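RTX toxin RtxA (PDB 6IMP) probably acts as a hydrolase effector, being the alpha/beta hydrolase-fold domain of a secreted Vibrio vulnificus virulence toxin. Local coordinates at residues Leu58-Ala61 and Val62-Glu66; Leu150-Asp153 and Ala154-Met157. All blocks are in the same frame, centred on the assembly; numbering follows the deposited sequence.

Contact 1 (Leu58-Ala61 and Val62-Glu66); sequences LDHA and VENGE
A near-trans chi1 (-162°) lays the imidazole of H60 along the last turn of helix 52-63, where it meets N64, whose amide, with chi1 at -63°, turns back over the ring. OD1 of N64 comes over one face of the ring, offset toward the rim, 3.4 Å from NE2 of H60, while ND2 of N64 lies 3.4 Å from CD2 of H60. Ring and amide planes stand 67° apart, so this is an oblique crossing rather than a stack. Beneath it the helical hydrogen bonds run on: N64 N donates to H60 O at 3.0 Å, and V62 N to L58 O at 3.2 Å. The helix then ends in a Schellman motif. G65 takes positive phi, its N bonds back to V62 O at 2.9 Å, and E66 N reaches A61 O at 2.8 Å, bringing CB of E66 to 4.2 Å from CB of A61. On another side of the helix L58 and V62 pack on Y82 of strand 78-84. The carbonyls of A61 and V62 thus find their donors in E66 N and G65 N of the Schellman turn. The carboxylates of E63 and E66 lie near the H60 ring without touching it, and might modestly raise its tendency to be protonated.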
ATOM      1  N   LEU A  58      -9.668 -17.322   3.571  1.00 96.12           N
ATOM      2  CA  LEU A  58     -10.113 -16.198   4.408  1.00 95.37           C
ATOM      3  C   LEU A  58     -11.342 -16.527   5.231  1.00 90.72           C
ATOM      4  O   LEU A  58     -11.490 -16.028   6.339  1.00 94.65           O
ATOM      5  CB  LEU A  58     -10.435 -14.978   3.540  1.00102.23           C
ATOM      6  CG  LEU A  58      -9.253 -14.149   3.044  1.00101.44           C
ATOM      7  CD1 LEU A  58      -9.667 -13.347   1.822  1.00100.40           C
ATOM      8  CD2 LEU A  58      -8.729 -13.230   4.138  1.00 93.90           C
ATOM      9  N   ASP A  59     -12.268 -17.276   4.638  1.00100.73           N
ATOM     10  CA  ASP A  59     -13.440 -17.787   5.357  1.00103.76           C
ATOM     11  C   ASP A  59     -12.981 -18.646   6.521  1.00107.51           C
ATOM     12  O   ASP A  59     -13.403 -18.449   7.666  1.00 88.63           O
ATOM     13  CB  ASP A  59     -14.315 -18.637   4.428  1.00105.69           C
ATOM     14  CG  ASP A  59     -15.062 -17.812   3.410  1.00105.15           C
ATOM     15  OD1 ASP A  59     -15.115 -16.573   3.565  1.00110.08           O
ATOM     16  OD2 ASP A  59     -15.603 -18.406   2.451  1.00101.30           O
ATOM     17  N   HIS A  60     -12.107 -19.602   6.218  1.00104.00           N
ATOM     18  CA  HIS A  60     -11.472 -20.391   7.254  1.00106.95           C
ATOM     19  C   HIS A  60     -10.903 -19.474   8.346  1.00 96.20           C
ATOM     20  O   HIS A  60     -11.277 -19.591   9.503  1.00 95.23           O
ATOM     21  CB  HIS A  60     -10.389 -21.303   6.665  1.00123.14           C
ATOM     22  CG  HIS A  60      -9.988 -22.430   7.572  1.00143.65           C
ATOM     23  ND1 HIS A  60     -10.730 -23.589   7.698  1.00143.77           N
ATOM     24  CD2 HIS A  60      -8.925 -22.572   8.401  1.00150.65           C
ATOM     25  CE1 HIS A  60     -10.143 -24.393   8.567  1.00145.99           C
ATOM     26  NE2 HIS A  60      -9.046 -23.801   9.007  1.00152.62           N
ATOM     27  N   ALA A  61     -10.075 -18.508   7.968  1.00 95.99           N
ATOM     28  CA  ALA A  61      -9.436 -17.637   8.960  1.00102.28           C
ATOM     29  C   ALA A  61     -10.441 -17.043   9.956  1.00102.89           C
ATOM     30  O   ALA A  61     -10.201 -17.071  11.163  1.00 97.23           O
ATOM     31  CB  ALA A  61      -8.646 -16.532   8.279  1.00107.77           C
ATOM     32  N   VAL A  62     -11.568 -16.530   9.453  1.00104.46           N
ATOM     33  CA  VAL A  62     -12.606 -15.973  10.335  1.00115.41           C
ATOM     34  C   VAL A  62     -13.197 -17.034  11.268  1.00117.06           C
ATOM     35  O   VAL A  62     -13.373 -16.774  12.459  1.00111.63           O
ATOM     36  CB  VAL A  62     -13.738 -15.208   9.586  1.00121.66           C
ATOM     37  CG1 VAL A  62     -13.171 -14.044   8.795  1.00124.32           C
ATOM     38  CG2 VAL A  62     -14.547 -16.112   8.672  1.00125.89           C
ATOM     39  N   GLU A  63     -13.432 -18.238  10.739  1.00117.43           N
ATOM     40  CA  GLU A  63     -14.020 -19.340  11.519  1.00117.95           C
ATOM     41  C   GLU A  63     -13.119 -19.811  12.671  1.00116.99           C
ATOM     42  O   GLU A  63     -13.606 -20.091  13.765  1.00135.09           O
ATOM     43  CB  GLU A  63     -14.392 -20.521  10.612  1.00115.10           C
ATOM     44  CG  GLU A  63     -15.565 -20.226   9.686  1.00126.25           C
ATOM     45  CD  GLU A  63     -16.061 -21.450   8.933  1.00134.31           C
ATOM     46  OE1 GLU A  63     -15.723 -21.593   7.735  1.00125.16           O
ATOM     47  OE2 GLU A  63     -16.804 -22.260   9.536  1.00140.38           O
ATOM     48  N   ASN A  64     -11.808 -19.855  12.433  1.00116.88           N
ATOM     49  CA  ASN A  64     -10.826 -20.113  13.506  1.00116.36           C
ATOM     50  C   ASN A  64     -10.656 -18.937  14.500  1.00109.32           C
ATOM     51  O   ASN A  64      -9.956 -19.076  15.500  1.00103.12           O
ATOM     52  CB  ASN A  64      -9.440 -20.444  12.912  1.00129.48           C
ATOM     53  CG  ASN A  64      -9.434 -21.722  12.075  1.00128.03           C
ATOM     54  OD1 ASN A  64     -10.486 -22.256  11.712  1.00111.21           O
ATOM     55  ND2 ASN A  64      -8.230 -22.201  11.745  1.00118.37           N
ATOM     56  N   GLY A  65     -11.234 -17.775  14.196  1.00106.79           N
ATOM     57  CA  GLY A  65     -10.939 -16.544  14.943  1.00103.09           C
ATOM     58  C   GLY A  65      -9.501 -16.081  14.759  1.00100.84           C
ATOM     59  O   GLY A  65      -8.925 -15.436  15.645  1.00 92.30           O
ATOM     60  N   GLU A  66      -8.917 -16.442  13.614  1.00110.79           N
ATOM     61  CA  GLU A  66      -7.594 -15.957  13.204  1.00120.25           C
ATOM     62  C   GLU A  66      -7.698 -14.529  12.638  1.00122.05           C
ATOM     63  O   GLU A  66      -6.833 -13.688  12.885  1.00116.84           O
ATOM     64  CB  GLU A  66      -6.973 -16.899  12.154  1.00115.82           C
ATOM     65  CG  GLU A  66      -6.445 -18.219  12.708  1.00115.54           C
ATOM     66  CD  GLU A  66      -5.899 -19.145  11.620  1.00126.70           C
ATOM     67  OE1 GLU A  66      -6.697 -19.640  10.788  1.00122.56           O
ATOM     68  OE2 GLU A  66      -4.671 -19.394  11.603  1.00123.23           O
TER

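Contact 2 (Leu150-Asp153 and Ala154-Met157); sequences LYQD and ARTM
D153 and M157 meet on the tightly packed side of helix 147-164, which follows strand 129-133 and precedes strand 172-177 in the alpha/beta hydrolase fold and packs on the sheet. The M157 side chain runs alongside the D153 carbonyl, with CG 3.4 Å and CE 3.6 Å from D153 O; a bend at chi3 (-144°) turns the methyl back so that CE also lies 4.3 Å from CB of D153. The same carbonyl accepts M157 N at 3.1 Å. Farther out, M157 packs on L131 and V133 of strand 129-133, A154 and L150 press on I183 of helix 180-192, and the D153 carboxylate is taken up by R136 in a salt bridge.

The looser side belongs to Q152 and R155, both partly exposed. Each chain is bent at chi2, and their ends cross with amide and guanidinium planes 70° apart. NE2 of Q152 stands 3.3 Å from NH1 of R155, but both are donors, so no hydrogen bond joins them. The aliphatic part of R155 runs past Y151 O, its side chain packs on Y190, and its NH2 makes a long, weak ion pair with D186 of helix 180-192.

Between the two sides, Q152 O takes two donors. T156 N lies in the carbonyl plane, 3.1 Å away, whereas R155 N sits above that plane. The chemistry is therefore divided: buried D153 has its charge answered by R136, while the R155 guanidinium, with a weak ion pair and another donor beside it, is probably less firmly fixed.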
ATOM      1  N   LEU A 150      -6.668   8.042  -2.458  1.00 60.10           N
ATOM      2  CA  LEU A 150      -5.946   6.906  -1.887  1.00 57.84           C
ATOM      3  C   LEU A 150      -5.150   7.305  -0.657  1.00 57.13           C
ATOM      4  O   LEU A 150      -5.070   6.545   0.310  1.00 58.62           O
ATOM      5  CB  LEU A 150      -5.032   6.273  -2.928  1.00 61.80           C
ATOM      6  CG  LEU A 150      -5.710   5.742  -4.199  1.00 63.09           C
ATOM      7  CD1 LEU A 150      -4.751   4.870  -4.993  1.00 62.64           C
ATOM      8  CD2 LEU A 150      -6.967   4.958  -3.884  1.00 62.32           C
ATOM      9  N   TYR A 151      -4.573   8.503  -0.684  1.00 57.37           N
ATOM     10  CA  TYR A 151      -3.831   9.014   0.476  1.00 59.03           C
ATOM     11  C   TYR A 151      -4.750   9.197   1.665  1.00 59.28           C
ATOM     12  O   TYR A 151      -4.368   8.945   2.798  1.00 68.31           O
ATOM     13  CB  TYR A 151      -3.163  10.355   0.174  1.00 56.86           C
ATOM     14  CG  TYR A 151      -2.082  10.345  -0.904  1.00 56.15           C
ATOM     15  CD1 TYR A 151      -1.240   9.251  -1.092  1.00 58.97           C
ATOM     16  CD2 TYR A 151      -1.884  11.463  -1.704  1.00 54.42           C
ATOM     17  CE1 TYR A 151      -0.252   9.276  -2.068  1.00 64.97           C
ATOM     18  CE2 TYR A 151      -0.905  11.491  -2.671  1.00 58.35           C
ATOM     19  CZ  TYR A 151      -0.094  10.401  -2.855  1.00 61.54           C
ATOM     20  OH  TYR A 151       0.888  10.445  -3.819  1.00 66.56           O
ATOM     21  N   GLN A 152      -5.959   9.656   1.398  1.00 68.36           N
ATOM     22  CA  GLN A 152      -6.959   9.830   2.446  1.00 76.63           C
ATOM     23  C   GLN A 152      -7.375   8.499   3.064  1.00 76.00           C
ATOM     24  O   GLN A 152      -7.333   8.331   4.291  1.00 74.86           O
ATOM     25  CB  GLN A 152      -8.175  10.577   1.897  1.00 75.59           C
ATOM     26  CG  GLN A 152      -7.979  12.085   1.899  1.00 74.99           C
ATOM     27  CD  GLN A 152      -8.084  12.680   3.292  1.00 83.04           C
ATOM     28  OE1 GLN A 152      -8.745  12.119   4.191  1.00 79.44           O
ATOM     29  NE2 GLN A 152      -7.439  13.824   3.486  1.00 81.48           N
ATOM     30  N   ASP A 153      -7.709   7.541   2.200  1.00 69.14           N
ATOM     31  CA  ASP A 153      -8.080   6.194   2.636  1.00 61.65           C
ATOM     32  C   ASP A 153      -6.980   5.571   3.503  1.00 63.57           C
ATOM     33  O   ASP A 153      -7.261   4.834   4.441  1.00 65.17           O
ATOM     34  CB  ASP A 153      -8.370   5.310   1.426  1.00 61.70           C
ATOM     35  CG  ASP A 153      -9.560   5.801   0.607  1.00 62.92           C
ATOM     36  OD1 ASP A 153     -10.339   6.636   1.115  1.00 69.72           O
ATOM     37  OD2 ASP A 153      -9.713   5.350  -0.550  1.00 56.01           O
ATOM     38  N   ALA A 154      -5.730   5.912   3.211  1.00 65.54           N
ATOM     39  CA  ALA A 154      -4.619   5.498   4.049  1.00 69.95           C
ATOM     40  C   ALA A 154      -4.777   5.981   5.494  1.00 73.35           C
ATOM     41  O   ALA A 154      -4.404   5.289   6.439  1.00 80.14           O
ATOM     42  CB  ALA A 154      -3.317   6.002   3.462  1.00 72.69           C
ATOM     43  N   ARG A 155      -5.349   7.166   5.656  1.00 76.55           N
ATOM     44  CA  ARG A 155      -5.438   7.802   6.965  1.00 79.31           C
ATOM     45  C   ARG A 155      -6.609   7.240   7.749  1.00 81.69           C
ATOM     46  O   ARG A 155      -6.547   7.108   8.978  1.00 74.82           O
ATOM     47  CB  ARG A 155      -5.594   9.309   6.819  1.00 73.70           C
ATOM     48  CG  ARG A 155      -4.738   9.916   5.718  1.00 79.07           C
ATOM     49  CD  ARG A 155      -4.089  11.194   6.187  1.00 77.17           C
ATOM     50  NE  ARG A 155      -3.161  11.756   5.212  1.00 76.12           N
ATOM     51  CZ  ARG A 155      -3.326  12.917   4.579  1.00 84.02           C
ATOM     52  NH1 ARG A 155      -4.424  13.644   4.768  1.00 98.65           N
ATOM     53  NH2 ARG A 155      -2.387  13.358   3.737  1.00 76.92           N
ATOM     54  N   THR A 156      -7.691   6.943   7.038  1.00 79.13           N
ATOM     55  CA  THR A 156      -8.795   6.207   7.621  1.00 79.41           C
ATOM     56  C   THR A 156      -8.237   4.959   8.256  1.00 84.58           C
ATOM     57  O   THR A 156      -8.417   4.720   9.450  1.00 95.13           O
ATOM     58  CB  THR A 156      -9.818   5.803   6.555  1.00 78.69           C
ATOM     59  OG1 THR A 156     -10.341   6.979   5.942  1.00 82.03           O
ATOM     60  CG2 THR A 156     -10.962   4.991   7.173  1.00 82.80           C
ATOM     61  N   MET A 157      -7.507   4.197   7.449  1.00 83.59           N
ATOM     62  CA  MET A 157      -6.966   2.927   7.874  1.00 74.27           C
ATOM     63  C   MET A 157      -6.063   3.126   9.063  1.00 66.26           C
ATOM     64  O   MET A 157      -6.137   2.378  10.022  1.00 61.84           O
ATOM     65  CB  MET A 157      -6.182   2.284   6.747  1.00 73.74           C
ATOM     66  CG  MET A 157      -7.045   1.690   5.665  1.00 69.19           C
ATOM     67  SD  MET A 157      -5.968   1.208   4.319  1.00 68.84           S
ATOM     68  CE  MET A 157      -6.990   1.564   2.898  1.00 75.88           C
TER

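In the fold
From the N terminus the chain reaches contact 1 first, at the end of helix 52-63, where 58-61 and 62-66 lead the helix into strand 67-73, an outermost strand of the mixed sheet. After strands 78-84, 101-105 and 129-133 it enters helix 147-164, whose 150-153 and 154-157 form contact 2. Each contact is local, closing no long loop, and the two run in series without nesting or crossing. The centres of contact 1 and contact 2 are about 26 Å apart, and the nearest atoms of contact 1 and contact 2 about 15 Å apart. Both reach strand 78-84: contact 1 through Y82 and H84, contact 2 through L79. Contact 2 also joins strand 129-133 to helix 180-192 in the alpha/beta hydrolase core.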